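Local structure of programmed Cell Death Protein 5 Homolog (Leishmania major, 6VMT) at residues 41-46 against 69-74; 60-65 against 90-95. The protein probably binds DNA, and folds as a small helical bundle with one long N-terminal helix that projects from it. All blocks are in the same frame, centred on the assembly; numbering follows the deposited sequence.

Contact 1. Residues 41-46 against 69-74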
ATOM      1  N   ARG A  41      -2.449  -1.441 -10.137  1.00 63.00           N
ATOM      2  CA  ARG A  41      -2.773  -2.122 -11.429  1.00 68.33           C
ATOM      3  C   ARG A  41      -2.263  -1.244 -12.574  1.00 62.80           C
ATOM      4  O   ARG A  41      -1.673  -1.789 -13.500  1.00 75.20           O
ATOM      5  CB  ARG A  41      -4.275  -2.352 -11.631  1.00 78.12           C
ATOM      6  CG  ARG A  41      -4.849  -3.583 -10.944  1.00 94.94           C
ATOM      7  CD  ARG A  41      -6.348  -3.462 -10.667  1.00112.99           C
ATOM      8  NE  ARG A  41      -7.017  -4.756 -10.680  1.00127.67           N
ATOM      9  CZ  ARG A  41      -7.306  -5.453 -11.784  1.00151.04           C
ATOM     10  NH1 ARG A  41      -6.989  -4.984 -12.984  1.00153.83           N
ATOM     11  NH2 ARG A  41      -7.911  -6.626 -11.679  1.00146.48           N
ATOM     12  N   ALA A  42      -2.449   0.076 -12.461  1.00 56.53           N
ATOM     13  CA  ALA A  42      -2.187   1.095 -13.505  1.00 52.94           C
ATOM     14  C   ALA A  42      -0.698   1.431 -13.610  1.00 55.21           C
ATOM     15  O   ALA A  42      -0.253   1.795 -14.730  1.00 55.51           O
ATOM     16  CB  ALA A  42      -2.956   2.341 -13.172  1.00 49.89           C
ATOM     17  N   PHE A  43      -0.008   1.392 -12.467  1.00 55.96           N
ATOM     18  CA  PHE A  43       1.348   1.959 -12.261  1.00 57.17           C
ATOM     19  C   PHE A  43       2.392   0.875 -12.487  1.00 59.44           C
ATOM     20  O   PHE A  43       3.458   1.170 -13.072  1.00 59.72           O
ATOM     21  CB  PHE A  43       1.520   2.511 -10.845  1.00 50.73           C
ATOM     22  CG  PHE A  43       0.740   3.766 -10.525  1.00 50.55           C
ATOM     23  CD1 PHE A  43      -0.049   4.391 -11.476  1.00 51.32           C
ATOM     24  CD2 PHE A  43       0.833   4.348  -9.275  1.00 46.79           C
ATOM     25  CE1 PHE A  43      -0.731   5.557 -11.173  1.00 50.40           C
ATOM     26  CE2 PHE A  43       0.168   5.524  -8.980  1.00 50.90           C
ATOM     27  CZ  PHE A  43      -0.621   6.123  -9.926  1.00 51.73           C
ATOM     28  N   VAL A  44       2.092  -0.334 -12.017  1.00 57.38           N
ATOM     29  CA  VAL A  44       3.078  -1.448 -11.922  1.00 58.99           C
ATOM     30  C   VAL A  44       2.631  -2.525 -12.898  1.00 54.97           C
ATOM     31  O   VAL A  44       1.433  -2.674 -13.086  1.00 71.69           O
ATOM     32  CB  VAL A  44       3.199  -1.962 -10.477  1.00 52.29           C
ATOM     33  CG1 VAL A  44       4.218  -3.066 -10.327  1.00 50.13           C
ATOM     34  CG2 VAL A  44       3.573  -0.841  -9.544  1.00 64.09           C
ATOM     35  N   SER A  45       3.575  -3.219 -13.510  1.00 61.27           N
ATOM     36  CA  SER A  45       3.303  -4.308 -14.481  1.00 63.76           C
ATOM     37  C   SER A  45       2.859  -5.552 -13.713  1.00 61.06           C
ATOM     38  O   SER A  45       2.975  -5.576 -12.476  1.00 72.79           O
ATOM     39  CB  SER A  45       4.507  -4.592 -15.312  1.00 63.63           C
ATOM     40  OG  SER A  45       5.505  -5.158 -14.489  1.00 64.38           O
ATOM     41  N   ALA A  46       2.374  -6.553 -14.432  1.00 61.99           N
ATOM     42  CA  ALA A  46       1.669  -7.722 -13.867  1.00 59.74           C
ATOM     43  C   ALA A  46       2.685  -8.607 -13.155  1.00 67.41           C
ATOM     44  O   ALA A  46       2.437  -8.987 -12.005  1.00 73.81           O
ATOM     45  CB  ALA A  46       0.961  -8.442 -14.974  1.00 61.32           C
ATOM     46  N   HIS A  69       6.379   3.931  -2.210  1.00 60.00           N
ATOM     47  CA  HIS A  69       7.342   4.748  -2.976  1.00 56.12           C
ATOM     48  C   HIS A  69       6.847   4.868  -4.411  1.00 50.58           C
ATOM     49  O   HIS A  69       6.848   5.983  -4.927  1.00 50.94           O
ATOM     50  CB  HIS A  69       8.740   4.140  -2.956  1.00 56.38           C
ATOM     51  CG  HIS A  69       9.711   4.919  -3.779  1.00 57.66           C
ATOM     52  ND1 HIS A  69      10.244   6.133  -3.354  1.00 62.63           N
ATOM     53  CD2 HIS A  69      10.204   4.694  -5.008  1.00 49.72           C
ATOM     54  CE1 HIS A  69      11.047   6.601  -4.282  1.00 58.68           C
ATOM     55  NE2 HIS A  69      11.032   5.732  -5.306  1.00 54.65           N
ATOM     56  N   ILE A  70       6.486   3.751  -5.038  1.00 48.31           N
ATOM     57  CA  ILE A  70       6.044   3.744  -6.464  1.00 48.45           C
ATOM     58  C   ILE A  70       4.874   4.708  -6.593  1.00 49.12           C
ATOM     59  O   ILE A  70       4.864   5.502  -7.503  1.00 60.88           O
ATOM     60  CB  ILE A  70       5.630   2.343  -6.900  1.00 49.64           C
ATOM     61  CG1 ILE A  70       6.835   1.426  -7.065  1.00 51.81           C
ATOM     62  CG2 ILE A  70       4.785   2.419  -8.153  1.00 52.52           C
ATOM     63  CD1 ILE A  70       6.483  -0.020  -7.135  1.00 51.26           C
ATOM     64  N   ILE A  71       3.927   4.648  -5.675  1.00 49.86           N
ATOM     65  CA  ILE A  71       2.718   5.495  -5.761  1.00 48.10           C
ATOM     66  C   ILE A  71       3.124   6.955  -5.626  1.00 46.80           C
ATOM     67  O   ILE A  71       2.754   7.732  -6.510  1.00 54.76           O
ATOM     68  CB  ILE A  71       1.730   5.090  -4.680  1.00 51.73           C
ATOM     69  CG1 ILE A  71       1.205   3.692  -4.956  1.00 55.97           C
ATOM     70  CG2 ILE A  71       0.625   6.119  -4.581  1.00 61.21           C
ATOM     71  CD1 ILE A  71       0.287   3.199  -3.889  1.00 58.46           C
ATOM     72  N   GLN A  72       3.803   7.344  -4.549  1.00 46.47           N
ATOM     73  CA  GLN A  72       4.176   8.776  -4.370  1.00 51.91           C
ATOM     74  C   GLN A  72       4.954   9.210  -5.612  1.00 50.40           C
ATOM     75  O   GLN A  72       4.696  10.299  -6.096  1.00 72.07           O
ATOM     76  CB  GLN A  72       4.897   9.065  -3.041  1.00 57.83           C
ATOM     77  CG  GLN A  72       6.335   8.567  -2.936  1.00 76.41           C
ATOM     78  CD  GLN A  72       7.430   9.472  -3.473  1.00 79.98           C
ATOM     79  OE1 GLN A  72       7.337  10.697  -3.455  1.00 86.76           O
ATOM     80  NE2 GLN A  72       8.516   8.868  -3.938  1.00 73.51           N
ATOM     81  N   ALA A  73       5.805   8.342  -6.165  1.00 50.66           N
ATOM     82  CA  ALA A  73       6.761   8.656  -7.249  1.00 44.38           C
ATOM     83  C   ALA A  73       6.050   8.870  -8.581  1.00 47.73           C
ATOM     84  O   ALA A  73       6.365   9.826  -9.277  1.00 52.81           O
ATOM     85  CB  ALA A  73       7.711   7.513  -7.367  1.00 52.20           C
ATOM     86  N   VAL A  74       5.211   7.923  -8.978  1.00 46.67           N
ATOM     87  CA  VAL A  74       4.401   8.002 -10.223  1.00 47.22           C
ATOM     88  C   VAL A  74       3.429   9.202 -10.095  1.00 54.44           C
ATOM     89  O   VAL A  74       3.438  10.131 -10.949  1.00 49.27           O
ATOM     90  CB  VAL A  74       3.689   6.663 -10.451  1.00 46.95           C
ATOM     91  CG1 VAL A  74       2.842   6.679 -11.696  1.00 53.19           C
ATOM     92  CG2 VAL A  74       4.669   5.511 -10.539  1.00 49.49           C
TER
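Phe43, the last residue of helix 12-43, and Val44 just after it pack on the C-terminal part of helix 46-75, in the helical bundle of a PDCD5-family protein. The contact lies at a tight turn between two consecutive helices. The chain leaves helix 12-43 at Val44, and Ser45 is the N-cap of helix 46-75, with a weak hydrogen bond between its OG and Gly48 N. The main bump is Val74 CG1. It sits over the centre of the Phe43 ring, 3.6 Å from the ring centroid and 6° off the ring normal. This is a CH-pi contact, and all six ring carbons lie at similar range from that one methyl. The Val74 chi1 of 180°, with CG1 anti to the backbone N, turns CG1 toward the ring. The ring edge meets the helix backbone instead, with Phe43 CE2 4.1 Å from Ile71 CA. The ring thus has Val74 CG1 over one face and Ile71 CA at its edge, near the ring plane. Val44 CG2 sits in the notch between Ile70 CG2 and CD1. The two side chains cross at about a right angle. No hydrogen bond joins the two segments, so the grip is apolar. The turn is fastened from outside: Phe43 and Ser45 form backbone hydrogen bonds with Val83, and Val44 O accepts one from Arg49 NH1. Val88 and Leu91 of helix 85-103 touch Val44 and Ile70 respectively. In the notch, Val44 CG2 lies 3.7 Å from Ile70 CG2 and 3.9 Å from Ile70 CD1.

Contact 2. Residues 60-65 against 90-95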
ATOM      1  N   ALA A  60       6.214  -8.497   4.396  1.00 89.68           N
ATOM      2  CA  ALA A  60       5.129  -7.534   4.104  1.00 86.62           C
ATOM      3  C   ALA A  60       5.667  -6.101   4.147  1.00 80.50           C
ATOM      4  O   ALA A  60       5.437  -5.360   3.178  1.00 95.48           O
ATOM      5  CB  ALA A  60       3.994  -7.729   5.071  1.00 89.78           C
ATOM      6  N   GLY A  61       6.384  -5.732   5.204  1.00 75.02           N
ATOM      7  CA  GLY A  61       6.863  -4.350   5.414  1.00 79.34           C
ATOM      8  C   GLY A  61       7.711  -3.864   4.253  1.00 77.37           C
ATOM      9  O   GLY A  61       7.705  -2.652   3.946  1.00 84.90           O
ATOM     10  N   ARG A  62       8.458  -4.778   3.641  1.00 80.75           N
ATOM     11  CA  ARG A  62       9.433  -4.460   2.574  1.00 67.97           C
ATOM     12  C   ARG A  62       8.662  -4.086   1.317  1.00 68.11           C
ATOM     13  O   ARG A  62       8.802  -2.958   0.846  1.00 63.43           O
ATOM     14  CB  ARG A  62      10.285  -5.690   2.282  1.00 69.67           C
ATOM     15  CG  ARG A  62      11.482  -5.392   1.404  1.00 75.39           C
ATOM     16  CD  ARG A  62      12.715  -5.922   2.085  1.00 81.70           C
ATOM     17  NE  ARG A  62      13.078  -7.251   1.623  1.00 84.49           N
ATOM     18  CZ  ARG A  62      13.872  -8.066   2.294  1.00 81.55           C
ATOM     19  NH1 ARG A  62      14.170  -9.253   1.791  1.00 88.72           N
ATOM     20  NH2 ARG A  62      14.367  -7.685   3.461  1.00 75.88           N
ATOM     21  N   SER A  63       7.859  -5.040   0.852  1.00 68.98           N
ATOM     22  CA  SER A  63       6.950  -4.947  -0.310  1.00 69.54           C
ATOM     23  C   SER A  63       6.051  -3.727  -0.159  1.00 64.11           C
ATOM     24  O   SER A  63       5.778  -3.068  -1.164  1.00 79.70           O
ATOM     25  CB  SER A  63       6.150  -6.199  -0.439  1.00 76.75           C
ATOM     26  OG  SER A  63       4.851  -5.894  -0.901  1.00 91.32           O
ATOM     27  N   GLN A  64       5.637  -3.426   1.062  1.00 69.47           N
ATOM     28  CA  GLN A  64       4.783  -2.254   1.357  1.00 72.92           C
ATOM     29  C   GLN A  64       5.594  -0.969   1.206  1.00 64.19           C
ATOM     30  O   GLN A  64       5.029   0.007   0.711  1.00 73.61           O
ATOM     31  CB  GLN A  64       4.180  -2.370   2.752  1.00 93.30           C
ATOM     32  CG  GLN A  64       3.714  -1.040   3.324  1.00106.98           C
ATOM     33  CD  GLN A  64       2.952  -1.219   4.612  1.00108.32           C
ATOM     34  OE1 GLN A  64       2.160  -2.149   4.762  1.00109.99           O
ATOM     35  NE2 GLN A  64       3.189  -0.319   5.551  1.00111.73           N
ATOM     36  N   ALA A  65       6.860  -0.939   1.616  1.00 65.85           N
ATOM     37  CA  ALA A  65       7.702   0.283   1.493  1.00 69.43           C
ATOM     38  C   ALA A  65       7.875   0.666   0.013  1.00 67.19           C
ATOM     39  O   ALA A  65       7.990   1.863  -0.291  1.00 77.14           O
ATOM     40  CB  ALA A  65       9.032   0.100   2.182  1.00 69.22           C
ATOM     41  N   GLU A  90      14.755  -4.335  -8.307  1.00 56.26           N
ATOM     42  CA  GLU A  90      15.775  -3.316  -7.921  1.00 63.62           C
ATOM     43  C   GLU A  90      15.342  -2.645  -6.617  1.00 62.33           C
ATOM     44  O   GLU A  90      16.112  -2.707  -5.661  1.00 64.83           O
ATOM     45  CB  GLU A  90      15.962  -2.320  -9.069  1.00 72.13           C
ATOM     46  CG  GLU A  90      17.233  -1.490  -9.020  1.00 82.05           C
ATOM     47  CD  GLU A  90      17.498  -0.712 -10.313  1.00108.65           C
ATOM     48  OE1 GLU A  90      16.563  -0.036 -10.797  1.00121.50           O
ATOM     49  OE2 GLU A  90      18.636  -0.787 -10.859  1.00128.31           O
ATOM     50  N   LEU A  91      14.125  -2.082  -6.557  1.00 65.29           N
ATOM     51  CA  LEU A  91      13.598  -1.355  -5.359  1.00 49.53           C
ATOM     52  C   LEU A  91      13.532  -2.306  -4.156  1.00 48.77           C
ATOM     53  O   LEU A  91      14.033  -1.932  -3.083  1.00 54.78           O
ATOM     54  CB  LEU A  91      12.216  -0.770  -5.652  1.00 51.89           C
ATOM     55  CG  LEU A  91      12.111   0.372  -6.669  1.00 47.49           C
ATOM     56  CD1 LEU A  91      10.684   0.855  -6.747  1.00 50.16           C
ATOM     57  CD2 LEU A  91      12.990   1.542  -6.310  1.00 49.89           C
ATOM     58  N   LEU A  92      12.989  -3.513  -4.308  1.00 45.76           N
ATOM     59  CA  LEU A  92      12.941  -4.500  -3.182  1.00 50.83           C
ATOM     60  C   LEU A  92      14.339  -4.766  -2.590  1.00 54.49           C
ATOM     61  O   LEU A  92      14.481  -4.825  -1.373  1.00 58.31           O
ATOM     62  CB  LEU A  92      12.345  -5.795  -3.707  1.00 49.92           C
ATOM     63  CG  LEU A  92      10.825  -5.804  -3.808  1.00 47.74           C
ATOM     64  CD1 LEU A  92      10.346  -7.057  -4.494  1.00 54.74           C
ATOM     65  CD2 LEU A  92      10.199  -5.721  -2.451  1.00 45.93           C
ATOM     66  N   GLY A  93      15.364  -4.906  -3.410  1.00 55.79           N
ATOM     67  CA  GLY A  93      16.737  -4.955  -2.891  1.00 54.10           C
ATOM     68  C   GLY A  93      17.103  -3.692  -2.140  1.00 51.29           C
ATOM     69  O   GLY A  93      17.654  -3.808  -1.071  1.00 61.10           O
ATOM     70  N   GLN A  94      16.819  -2.513  -2.678  1.00 54.15           N
ATOM     71  CA  GLN A  94      17.279  -1.240  -2.076  1.00 55.18           C
ATOM     72  C   GLN A  94      16.661  -1.061  -0.692  1.00 58.08           C
ATOM     73  O   GLN A  94      17.306  -0.437   0.155  1.00 63.32           O
ATOM     74  CB  GLN A  94      16.880  -0.050  -2.941  1.00 65.71           C
ATOM     75  CG  GLN A  94      17.674   0.080  -4.235  1.00 77.39           C
ATOM     76  CD  GLN A  94      17.623   1.481  -4.805  1.00 76.00           C
ATOM     77  OE1 GLN A  94      18.258   2.396  -4.286  1.00 82.91           O
ATOM     78  NE2 GLN A  94      16.870   1.667  -5.882  1.00 73.69           N
ATOM     79  N   MET A  95      15.425  -1.512  -0.483  1.00 67.41           N
ATOM     80  CA  MET A  95      14.747  -1.288   0.814  1.00 66.76           C
ATOM     81  C   MET A  95      15.349  -2.328   1.756  1.00 63.31           C
ATOM     82  O   MET A  95      15.943  -1.910   2.774  1.00 58.06           O
ATOM     83  CB  MET A  95      13.208  -1.368   0.762  1.00 68.09           C
ATOM     84  CG  MET A  95      12.528  -0.430  -0.286  1.00 67.62           C
ATOM     85  SD  MET A  95      12.622   1.407  -0.087  1.00 54.23           S
ATOM     86  CE  MET A  95      11.694   2.000  -1.506  1.00 48.62           C
TER
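Helices 60-65 and 90-95 pass with their axes 9.2 Å apart at closest approach and their N-to-C directions 122° apart, and Arg62 and Met95 have their CA atoms 6.4 Å from each other. This is a helix-helix packing within the helical core of the PDCD5 fold, joining helix 46-75 to helix 85-103. Helix 60-65 is kinked near its start, where the N atoms of Gly61 and Arg62 lack bonds to the preceding turn. Leu92 does much of the filling. Its CB leaves the backbone beside the interface, but the end of the side chain comes nearer to helix 60-65. There Leu92 CD2 meets the backbone of Ser63, 4.0 Å from Ser63 CA, and the aliphatic part of Arg62, 4.1 Å from Arg62 CG. Arg62 and Leu92 cross at about a right angle. Arg62 CG is anti to its backbone N (chi1 -169°), and the chain bends further out at chi2 and chi3. Arg62 CD lies 4.0 Å from Leu92 O and NE slightly farther from it, with no hydrogen bond. Arg62 NH2 instead makes a long, weak ion pair with Glu99 OE1, further along helix 85-103. Ser63 turns its CB away from helix 90-95, and its hydroxyl OG is hydrogen-bonded to Leu52 O, which ties it to an earlier turn of its own helix. On the Met95 side, Ala65 presents its methyl to the thioether chain, with Ala65 CB 4.3 Å from Met95 CG. The Met95 chi2 (-66°) bends the chain at SD, and Met95 CE, extended by chi3, ends 3.9 Å from Ala65 O.

How the contacts relate
Contacts 1 and 2 share helix 46-75, and their centres lie about 13 Å apart. Contact 1 sets the end of helix 12-43 on the C-terminal part of this helix. Contact 2 sets helix 85-103 against its middle. The segments alternate along the chain. The two contacts also adjoin directly through packing. Ile70 CG1 of contact 1 lies 3.9 Å from Leu91 CD1 of contact 2, and His69 CB lies 3.9 Å from Met95 CE. All four segments fall within the range assigned to the double-stranded DNA-binding family. No DNA-binding residues are established, so neither contact can be placed at a DNA-binding surface.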